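Local coordinates for protein YPM (Yersinia pseudotuberculosis, PDB 1PM4) that acts as a superantigenic mitogen of Yersinia pseudotuberculosis, a jelly-roll toxin that probably drives broad T-cell proliferation, at residues A36-I50 with K87-D101. Numbering follows the deposited sequence.
Sequences AVLHSTNVNADMTLI and KIKNNSSETSNYSLD
The amide of Asn91 reaches across to two side chains of 36-50: ND2 donates almost straight to Thr48 OG1 (3.0 Å, 176°), which lies in the amide plane, and to Asp46 OD1, approached from above the carboxylate plane. These two bonds fix the rotation of the amide. Asp46 O accepts a hydrogen bond from the backbone N of Asn91 at 2.8 Å. Just past strand 36-39, Ser40 OG, anti to its own N (chi1 -180°), turns to Asn97 O at 2.6 Å while accepting from Asn42 N in an ST turn; Asn97 OD1 in return receives Thr41 N (2.9 Å). Asn42 ND2 donates in its amide plane to Ser96 OG, 3.1 Å away. Each segment crosses from one sheet of the jelly-roll sandwich to the other, and the segments pair antiparallel in both, Val37 to His39 with Ser99 to Asp101 and Met47 to Ile50 with Lys87 to Asn90. Between the sheets, Leu38 CD2 meets Ile88 CG2 at 3.9 Å, Leu49 CD1 meets Leu100 CD1 at 3.8 Å, and the extended Met47 chain carries CE to Ser96 CB (3.5 Å). Trp86 packs on Leu49 and Leu100. Further out, Asn90 OD1 closes an Asx turn onto Ser92 N, and Asn90 ND2 and Ser96 OG reach Glu94 O from opposite faces of its carbonyl plane. A water accepts from Asp46 N and donates to Asn90 OD1 and Ser96 OG.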
ATOM      1  N   ALA A  36      -1.031  14.275   4.317  1.00 11.34           N
ATOM      2  CA  ALA A  36      -0.911  14.606   5.726  1.00 11.79           C
ATOM      3  C   ALA A  36       0.520  14.421   6.136  1.00 11.10           C
ATOM      4  O   ALA A  36       1.255  13.687   5.526  1.00 11.74           O
ATOM      5  CB  ALA A  36      -1.830  13.757   6.621  1.00 14.20           C
ATOM      6  N   VAL A  37       0.918  15.173   7.142  1.00  9.00           N
ATOM      7  CA  VAL A  37       2.268  14.979   7.781  1.00  9.93           C
ATOM      8  C   VAL A  37       2.092  15.236   9.248  1.00  8.77           C
ATOM      9  O   VAL A  37       1.401  16.181   9.646  1.00  9.14           O
ATOM     10  CB  VAL A  37       3.375  15.866   7.185  1.00  9.04           C
ATOM     11  CG1 VAL A  37       3.039  17.335   7.343  1.00  9.62           C
ATOM     12  CG2 VAL A  37       4.719  15.454   7.725  1.00 11.84           C
ATOM     13  N   LEU A  38       2.668  14.344  10.052  1.00  7.92           N
ATOM     14  CA  LEU A  38       2.694  14.409  11.492  1.00  7.38           C
ATOM     15  C   LEU A  38       3.929  15.066  12.009  1.00  7.87           C
ATOM     16  O   LEU A  38       4.998  14.760  11.519  1.00  8.51           O
ATOM     17  CB  LEU A  38       2.641  13.003  12.042  1.00  9.19           C
ATOM     18  CG  LEU A  38       2.484  12.883  13.562  1.00  8.91           C
ATOM     19  CD1 LEU A  38       1.219  13.556  14.121  1.00 11.10           C
ATOM     20  CD2 LEU A  38       2.470  11.350  13.877  1.00 12.37           C
ATOM     21  N   HIS A  39       3.788  15.960  12.985  1.00  8.36           N
ATOM     22  CA  HIS A  39       4.965  16.656  13.549  1.00  9.26           C
ATOM     23  C   HIS A  39       4.784  16.682  15.062  1.00  9.74           C
ATOM     24  O   HIS A  39       3.702  16.443  15.598  1.00  9.12           O
ATOM     25  CB  HIS A  39       5.093  18.083  13.033  1.00 10.47           C
ATOM     26  CG  HIS A  39       5.362  18.230  11.555  1.00 11.57           C
ATOM     27  ND1 HIS A  39       6.450  17.662  10.937  1.00 15.56           N
ATOM     28  CD2 HIS A  39       4.784  19.020  10.623  1.00 10.81           C
ATOM     29  CE1 HIS A  39       6.470  18.015   9.659  1.00 15.13           C
ATOM     30  NE2 HIS A  39       5.466  18.840   9.443  1.00 13.78           N
ATOM     31  N   SER A  40       5.860  17.037  15.758  1.00  8.48           N
ATOM     32  CA  SER A  40       5.833  17.261  17.198  1.00  9.25           C
ATOM     33  C   SER A  40       6.890  18.282  17.619  1.00  9.40           C
ATOM     34  O   SER A  40       8.036  18.263  17.069  1.00 10.97           O
ATOM     35  CB  SER A  40       6.062  15.967  17.947  1.00  9.63           C
ATOM     36  OG  SER A  40       6.041  16.150  19.348  1.00  9.27           O
ATOM     37  N   THR A  41       6.499  19.156  18.543  1.00 10.32           N
ATOM     38  CA  THR A  41       7.502  20.040  19.180  1.00 10.95           C
ATOM     39  C   THR A  41       8.461  19.282  20.069  1.00 11.67           C
ATOM     40  O   THR A  41       9.441  19.888  20.496  1.00 13.06           O
ATOM     41  CB  THR A  41       6.851  21.163  19.992  1.00 11.82           C
ATOM     42  OG1 THR A  41       6.048  20.640  21.059  1.00 10.36           O
ATOM     43  CG2 THR A  41       5.979  22.030  19.121  1.00 13.85           C
ATOM     44  N   ASN A  42       8.189  18.019  20.389  1.00 10.07           N
ATOM     45  CA  ASN A  42       9.091  17.126  21.071  1.00 10.68           C
ATOM     46  C   ASN A  42      10.093  16.638  20.070  1.00 10.34           C
ATOM     47  O   ASN A  42       9.779  15.851  19.243  1.00 10.82           O
ATOM     48  CB  ASN A  42       8.359  16.008  21.726  1.00  9.78           C
ATOM     49  CG  ASN A  42       9.250  14.970  22.379  1.00 12.17           C
ATOM     50  OD1 ASN A  42      10.480  15.126  22.501  1.00 13.54           O
ATOM     51  ND2 ASN A  42       8.621  13.883  22.826  1.00 12.12           N
ATOM     52  N   VAL A  43      11.338  17.074  20.188  1.00 11.44           N
ATOM     53  CA  VAL A  43      12.323  16.746  19.140  1.00 10.21           C
ATOM     54  C   VAL A  43      12.583  15.236  19.162  1.00 11.19           C
ATOM     55  O   VAL A  43      13.046  14.653  18.181  1.00 11.95           O
ATOM     56  CB  VAL A  43      13.665  17.531  19.393  1.00 13.11           C
ATOM     57  CG1 VAL A  43      14.677  17.183  18.371  1.00 15.22           C
ATOM     58  CG2 VAL A  43      13.377  19.030  19.322  1.00 16.62           C
ATOM     59  N   ASN A  44      12.295  14.612  20.292  1.00 11.44           N
ATOM     60  CA  ASN A  44      12.539  13.195  20.451  1.00 12.81           C
ATOM     61  C   ASN A  44      11.315  12.322  20.141  1.00 11.84           C
ATOM     62  O   ASN A  44      11.313  11.130  20.411  1.00 14.62           O
ATOM     63  CB  ASN A  44      12.979  12.892  21.868  1.00 13.31           C
ATOM     64  CG  ASN A  44      14.299  13.582  22.279  1.00 14.28           C
ATOM     65  OD1 ASN A  44      15.108  13.962  21.440  1.00 16.05           O
ATOM     66  ND2 ASN A  44      14.487  13.725  23.571  1.00 17.34           N
ATOM     67  N   ALA A  45      10.293  12.907  19.588  1.00 11.30           N
ATOM     68  CA  ALA A  45       9.056  12.179  19.404  1.00 10.84           C
ATOM     69  C   ALA A  45       9.244  10.969  18.515  1.00 10.25           C
ATOM     70  O   ALA A  45      10.019  11.012  17.513  1.00 10.43           O
ATOM     71  CB  ALA A  45       8.038  13.122  18.816  1.00 10.15           C
ATOM     72  N   ASP A  46       8.561   9.874  18.864  1.00  9.53           N
ATOM     73  CA  ASP A  46       8.560   8.650  18.102  1.00 10.77           C
ATOM     74  C   ASP A  46       7.104   8.234  17.856  1.00 10.35           C
ATOM     75  O   ASP A  46       6.425   7.770  18.819  1.00  9.58           O
ATOM     76  CB  ASP A  46       9.252   7.585  18.893  1.00 11.84           C
ATOM     77  CG  ASP A  46       9.369   6.290  18.146  1.00 15.48           C
ATOM     78  OD1 ASP A  46       8.803   6.100  17.048  1.00 11.29           O
ATOM     79  OD2 ASP A  46      10.070   5.379  18.677  1.00 17.40           O
ATOM     80  N   MET A  47       6.558   8.567  16.663  1.00  9.14           N
ATOM     81  CA  MET A  47       5.134   8.364  16.335  1.00  8.16           C
ATOM     82  C   MET A  47       4.970   7.843  14.909  1.00  9.74           C
ATOM     83  O   MET A  47       5.849   7.994  14.029  1.00 12.21           O
ATOM     84  CB  MET A  47       4.361   9.696  16.437  1.00  7.14           C
ATOM     85  CG  MET A  47       4.487  10.297  17.797  1.00  7.25           C
ATOM     86  SD  MET A  47       3.477  11.868  17.769  1.00 12.98           S
ATOM     87  CE  MET A  47       4.049  12.569  19.260  1.00 16.60           C
ATOM     88  N   THR A  48       3.869   7.140  14.716  1.00  6.97           N
ATOM     89  CA  THR A  48       3.493   6.634  13.429  1.00  9.21           C
ATOM     90  C   THR A  48       2.176   7.172  13.006  1.00  9.01           C
ATOM     91  O   THR A  48       1.278   7.283  13.807  1.00  5.98           O
ATOM     92  CB  THR A  48       3.493   5.053  13.501  1.00  9.90           C
ATOM     93  OG1 THR A  48       4.819   4.585  13.826  1.00  8.40           O
ATOM     94  CG2 THR A  48       3.143   4.429  12.144  1.00  9.51           C
ATOM     95  N   LEU A  49       2.095   7.534  11.740  1.00  7.89           N
ATOM     96  CA  LEU A  49       0.849   7.976  11.129  1.00  8.66           C
ATOM     97  C   LEU A  49       0.356   6.911  10.146  1.00  9.32           C
ATOM     98  O   LEU A  49       1.083   6.522   9.216  1.00 10.33           O
ATOM     99  CB  LEU A  49       1.128   9.236  10.345  1.00  9.17           C
ATOM    100  CG  LEU A  49      -0.060   9.839   9.617  1.00 10.30           C
ATOM    101  CD1 LEU A  49      -1.174  10.328  10.548  1.00 10.83           C
ATOM    102  CD2 LEU A  49       0.347  11.035   8.707  1.00 11.72           C
ATOM    103  N   ILE A  50      -0.882   6.508  10.330  1.00  8.39           N
ATOM    104  CA  ILE A  50      -1.484   5.483   9.496  1.00  9.47           C
ATOM    105  C   ILE A  50      -2.738   6.064   8.861  1.00  9.88           C
ATOM    106  O   ILE A  50      -3.569   6.659   9.538  1.00  9.58           O
ATOM    107  CB  ILE A  50      -1.850   4.254  10.316  1.00  9.48           C
ATOM    108  CG1 ILE A  50      -0.649   3.744  11.078  1.00 10.23           C
ATOM    109  CG2 ILE A  50      -2.400   3.167   9.393  1.00 11.66           C
ATOM    110  CD1 ILE A  50      -1.032   2.723  12.172  1.00 16.54           C
ATOM    111  N   LYS A  87      -4.706   7.813  11.795  1.00  9.04           N
ATOM    112  CA  LYS A  87      -4.407   7.316  13.119  1.00  8.13           C
ATOM    113  C   LYS A  87      -2.978   7.663  13.518  1.00  8.16           C
ATOM    114  O   LYS A  87      -2.040   7.333  12.796  1.00  7.76           O
ATOM    115  CB  LYS A  87      -4.561   5.797  13.121  1.00 10.15           C
ATOM    116  CG  LYS A  87      -4.195   5.139  14.384  1.00  8.95           C
ATOM    117  CD  LYS A  87      -4.665   3.672  14.447  1.00  9.42           C
ATOM    118  CE  LYS A  87      -4.313   3.060  15.714  1.00  9.09           C
ATOM    119  NZ  LYS A  87      -4.533   1.516  15.777  1.00 10.83           N
ATOM    120  N   ILE A  88      -2.851   8.328  14.629  1.00  8.04           N
ATOM    121  CA  ILE A  88      -1.591   8.748  15.224  1.00  7.88           C
ATOM    122  C   ILE A  88      -1.327   7.804  16.372  1.00  7.46           C
ATOM    123  O   ILE A  88      -2.104   7.769  17.355  1.00  9.06           O
ATOM    124  CB  ILE A  88      -1.663  10.211  15.794  1.00  7.51           C
ATOM    125  CG1 ILE A  88      -1.999  11.200  14.643  1.00  9.19           C
ATOM    126  CG2 ILE A  88      -0.357  10.610  16.419  1.00  7.53           C
ATOM    127  CD1 ILE A  88      -2.528  12.560  15.093  1.00 12.61           C
ATOM    128  N   LYS A  89      -0.202   7.104  16.295  1.00  8.45           N
ATOM    129  CA  LYS A  89       0.221   6.221  17.343  1.00  8.44           C
ATOM    130  C   LYS A  89       1.471   6.798  17.997  1.00  8.19           C
ATOM    131  O   LYS A  89       2.437   7.067  17.301  1.00  8.14           O
ATOM    132  CB  LYS A  89       0.473   4.807  16.841  1.00 10.33           C
ATOM    133  CG  LYS A  89       1.001   3.830  17.930  1.00 15.99           C
ATOM    134  CD  LYS A  89       0.179   3.677  19.269  1.00 21.91           C
ATOM    135  CE  LYS A  89       0.828   2.756  20.323  1.00 26.58           C
ATOM    136  NZ  LYS A  89      -0.079   2.107  21.411  1.00 24.81           N
ATOM    137  N   ASN A  90       1.431   6.979  19.321  1.00  7.20           N
ATOM    138  CA  ASN A  90       2.625   7.349  20.056  1.00  7.05           C
ATOM    139  C   ASN A  90       3.411   6.109  20.449  1.00  9.62           C
ATOM    140  O   ASN A  90       2.931   5.294  21.242  1.00  8.86           O
ATOM    141  CB  ASN A  90       2.261   8.211  21.259  1.00  6.73           C
ATOM    142  CG  ASN A  90       3.483   8.736  21.952  1.00  8.01           C
ATOM    143  OD1 ASN A  90       4.607   8.524  21.460  1.00  6.04           O
ATOM    144  ND2 ASN A  90       3.301   9.427  23.051  1.00  6.30           N
ATOM    145  N   ASN A  91       4.541   5.876  19.791  1.00  7.73           N
ATOM    146  CA  ASN A  91       5.360   4.681  20.065  1.00  9.32           C
ATOM    147  C   ASN A  91       6.179   4.824  21.341  1.00  8.94           C
ATOM    148  O   ASN A  91       6.693   3.827  21.910  1.00 10.54           O
ATOM    149  CB  ASN A  91       6.284   4.496  18.877  1.00  7.76           C
ATOM    150  CG  ASN A  91       5.567   4.286  17.594  1.00  9.20           C
ATOM    151  OD1 ASN A  91       4.595   3.502  17.533  1.00 13.73           O
ATOM    152  ND2 ASN A  91       6.023   4.955  16.547  1.00  8.74           N
ATOM    153  N   SER A  92       6.354   6.056  21.782  1.00  9.77           N
ATOM    154  CA  SER A  92       7.093   6.374  22.998  1.00  9.74           C
ATOM    155  C   SER A  92       6.215   6.345  24.236  1.00  9.13           C
ATOM    156  O   SER A  92       4.983   6.522  24.155  1.00  8.36           O
ATOM    157  CB  SER A  92       7.688   7.803  22.870  1.00 10.87           C
ATOM    158  OG  SER A  92       8.343   8.259  24.019  1.00 10.54           O
ATOM    159  N   SER A  93       6.834   6.121  25.401  1.00  7.39           N
ATOM    160  CA  SER A  93       6.140   6.274  26.668  1.00  8.77           C
ATOM    161  C   SER A  93       6.011   7.764  27.089  1.00  7.42           C
ATOM    162  O   SER A  93       5.339   8.082  28.039  1.00 10.00           O
ATOM    163  CB  SER A  93       6.792   5.456  27.748  1.00  9.87           C
ATOM    164  OG  SER A  93       6.840   4.121  27.319  1.00 14.50           O
ATOM    165  N   GLU A  94       6.688   8.662  26.376  1.00  9.27           N
ATOM    166  CA  GLU A  94       6.684  10.089  26.649  1.00  8.24           C
ATOM    167  C   GLU A  94       5.481  10.798  26.086  1.00  8.79           C
ATOM    168  O   GLU A  94       5.239  10.802  24.870  1.00  7.73           O
ATOM    169  CB  GLU A  94       7.968  10.741  26.123  1.00 10.41           C
ATOM    170  CG  GLU A  94       8.122  12.209  26.472  1.00 13.17           C
ATOM    171  CD  GLU A  94       9.549  12.758  26.209  1.00 18.50           C
ATOM    172  OE1 GLU A  94       9.874  13.761  26.806  1.00 26.26           O
ATOM    173  OE2 GLU A  94      10.274  12.254  25.344  1.00 20.51           O
ATOM    174  N   THR A  95       4.717  11.430  26.971  1.00  7.68           N
ATOM    175  CA  THR A  95       3.595  12.245  26.566  1.00  8.46           C
ATOM    176  C   THR A  95       4.134  13.413  25.792  1.00 10.13           C
ATOM    177  O   THR A  95       5.118  14.050  26.233  1.00 11.35           O
ATOM    178  CB  THR A  95       2.834  12.730  27.804  1.00  8.91           C
ATOM    179  OG1 THR A  95       2.215  11.568  28.415  1.00 10.16           O
ATOM    180  CG2 THR A  95       1.725  13.680  27.397  1.00  9.36           C
ATOM    181  N   SER A  96       3.577  13.603  24.608  1.00 10.34           N
ATOM    182  CA  SER A  96       4.132  14.503  23.609  1.00 11.99           C
ATOM    183  C   SER A  96       3.106  15.397  22.925  1.00 12.40           C
ATOM    184  O   SER A  96       1.993  14.969  22.669  1.00 10.96           O
ATOM    185  CB  SER A  96       4.782  13.681  22.501  1.00 12.21           C
ATOM    186  OG  SER A  96       5.746  12.742  22.984  1.00 17.97           O
ATOM    187  N   ASN A  97       3.519  16.618  22.561  1.00 10.77           N
ATOM    188  CA  ASN A  97       2.735  17.421  21.618  1.00  9.87           C
ATOM    189  C   ASN A  97       2.624  16.669  20.298  1.00 10.02           C
ATOM    190  O   ASN A  97       3.547  15.932  19.908  1.00  9.65           O
ATOM    191  CB  ASN A  97       3.491  18.744  21.352  1.00 10.27           C
ATOM    192  CG  ASN A  97       3.052  19.453  20.074  1.00 11.21           C
ATOM    193  OD1 ASN A  97       3.618  19.259  18.949  1.00  9.94           O
ATOM    194  ND2 ASN A  97       1.999  20.317  20.230  1.00 14.91           N
ATOM    195  N   TYR A  98       1.523  16.868  19.594  1.00  7.79           N
ATOM    196  CA  TYR A  98       1.501  16.565  18.156  1.00  7.92           C
ATOM    197  C   TYR A  98       0.864  17.692  17.355  1.00  8.10           C
ATOM    198  O   TYR A  98       0.096  18.508  17.895  1.00  7.18           O
ATOM    199  CB  TYR A  98       0.761  15.249  17.889  1.00  6.64           C
ATOM    200  CG  TYR A  98      -0.762  15.352  18.048  1.00  7.27           C
ATOM    201  CD1 TYR A  98      -1.584  15.688  17.001  1.00  7.73           C
ATOM    202  CD2 TYR A  98      -1.370  15.018  19.261  1.00  8.38           C
ATOM    203  CE1 TYR A  98      -2.927  15.843  17.180  1.00 10.36           C
ATOM    204  CE2 TYR A  98      -2.718  15.070  19.419  1.00  8.05           C
ATOM    205  CZ  TYR A  98      -3.523  15.462  18.347  1.00  9.24           C
ATOM    206  OH  TYR A  98      -4.922  15.576  18.513  1.00 10.54           O
ATOM    207  N   SER A  99       1.190  17.746  16.088  1.00  8.14           N
ATOM    208  CA  SER A  99       0.447  18.534  15.129  1.00  9.60           C
ATOM    209  C   SER A  99       0.337  17.714  13.857  1.00  9.70           C
ATOM    210  O   SER A  99       1.292  17.069  13.417  1.00 11.93           O
ATOM    211  CB  SER A  99       1.053  19.945  14.889  1.00 12.94           C
ATOM    212  OG  SER A  99       2.332  19.907  14.267  1.00 15.89           O
ATOM    213  N   LEU A 100      -0.845  17.695  13.271  1.00  7.97           N
ATOM    214  CA  LEU A 100      -1.075  16.945  12.033  1.00  8.38           C
ATOM    215  C   LEU A 100      -1.559  17.991  11.002  1.00  9.58           C
ATOM    216  O   LEU A 100      -2.636  18.552  11.171  1.00  9.16           O
ATOM    217  CB  LEU A 100      -2.173  15.941  12.269  1.00 10.05           C
ATOM    218  CG  LEU A 100      -2.439  15.055  11.059  1.00  9.63           C
ATOM    219  CD1 LEU A 100      -1.306  14.117  10.775  1.00 12.64           C
ATOM    220  CD2 LEU A 100      -3.748  14.289  11.167  1.00 11.01           C
ATOM    221  N   ASP A 101      -0.796  18.188   9.964  1.00  8.48           N
ATOM    222  CA  ASP A 101      -1.243  18.932   8.815  1.00 10.31           C
ATOM    223  C   ASP A 101      -1.912  17.950   7.884  1.00 11.50           C
ATOM    224  O   ASP A 101      -1.323  16.911   7.549  1.00 13.34           O
ATOM    225  CB  ASP A 101      -0.093  19.542   8.089  1.00 10.75           C
ATOM    226  CG  ASP A 101       0.707  20.496   8.895  1.00 14.24           C
ATOM    227  OD1 ASP A 101       0.285  21.027   9.941  1.00 15.03           O
ATOM    228  OD2 ASP A 101       1.887  20.712   8.536  1.00 19.60           O
TER
HETATM  229  O   HOH W   1      11.671  15.295  24.918  1.00 36.96           O
HETATM  230  O   HOH W   2       9.779  10.686  23.036  1.00 37.86           O
HETATM  231  O   HOH W   3      13.095  12.308  25.614  1.00 41.76           O
HETATM  232  O   HOH W   4       6.521  10.581  20.863  1.00 18.25           O
HETATM  233  O   HOH W   5       3.858   2.031  15.337  1.00 30.10           O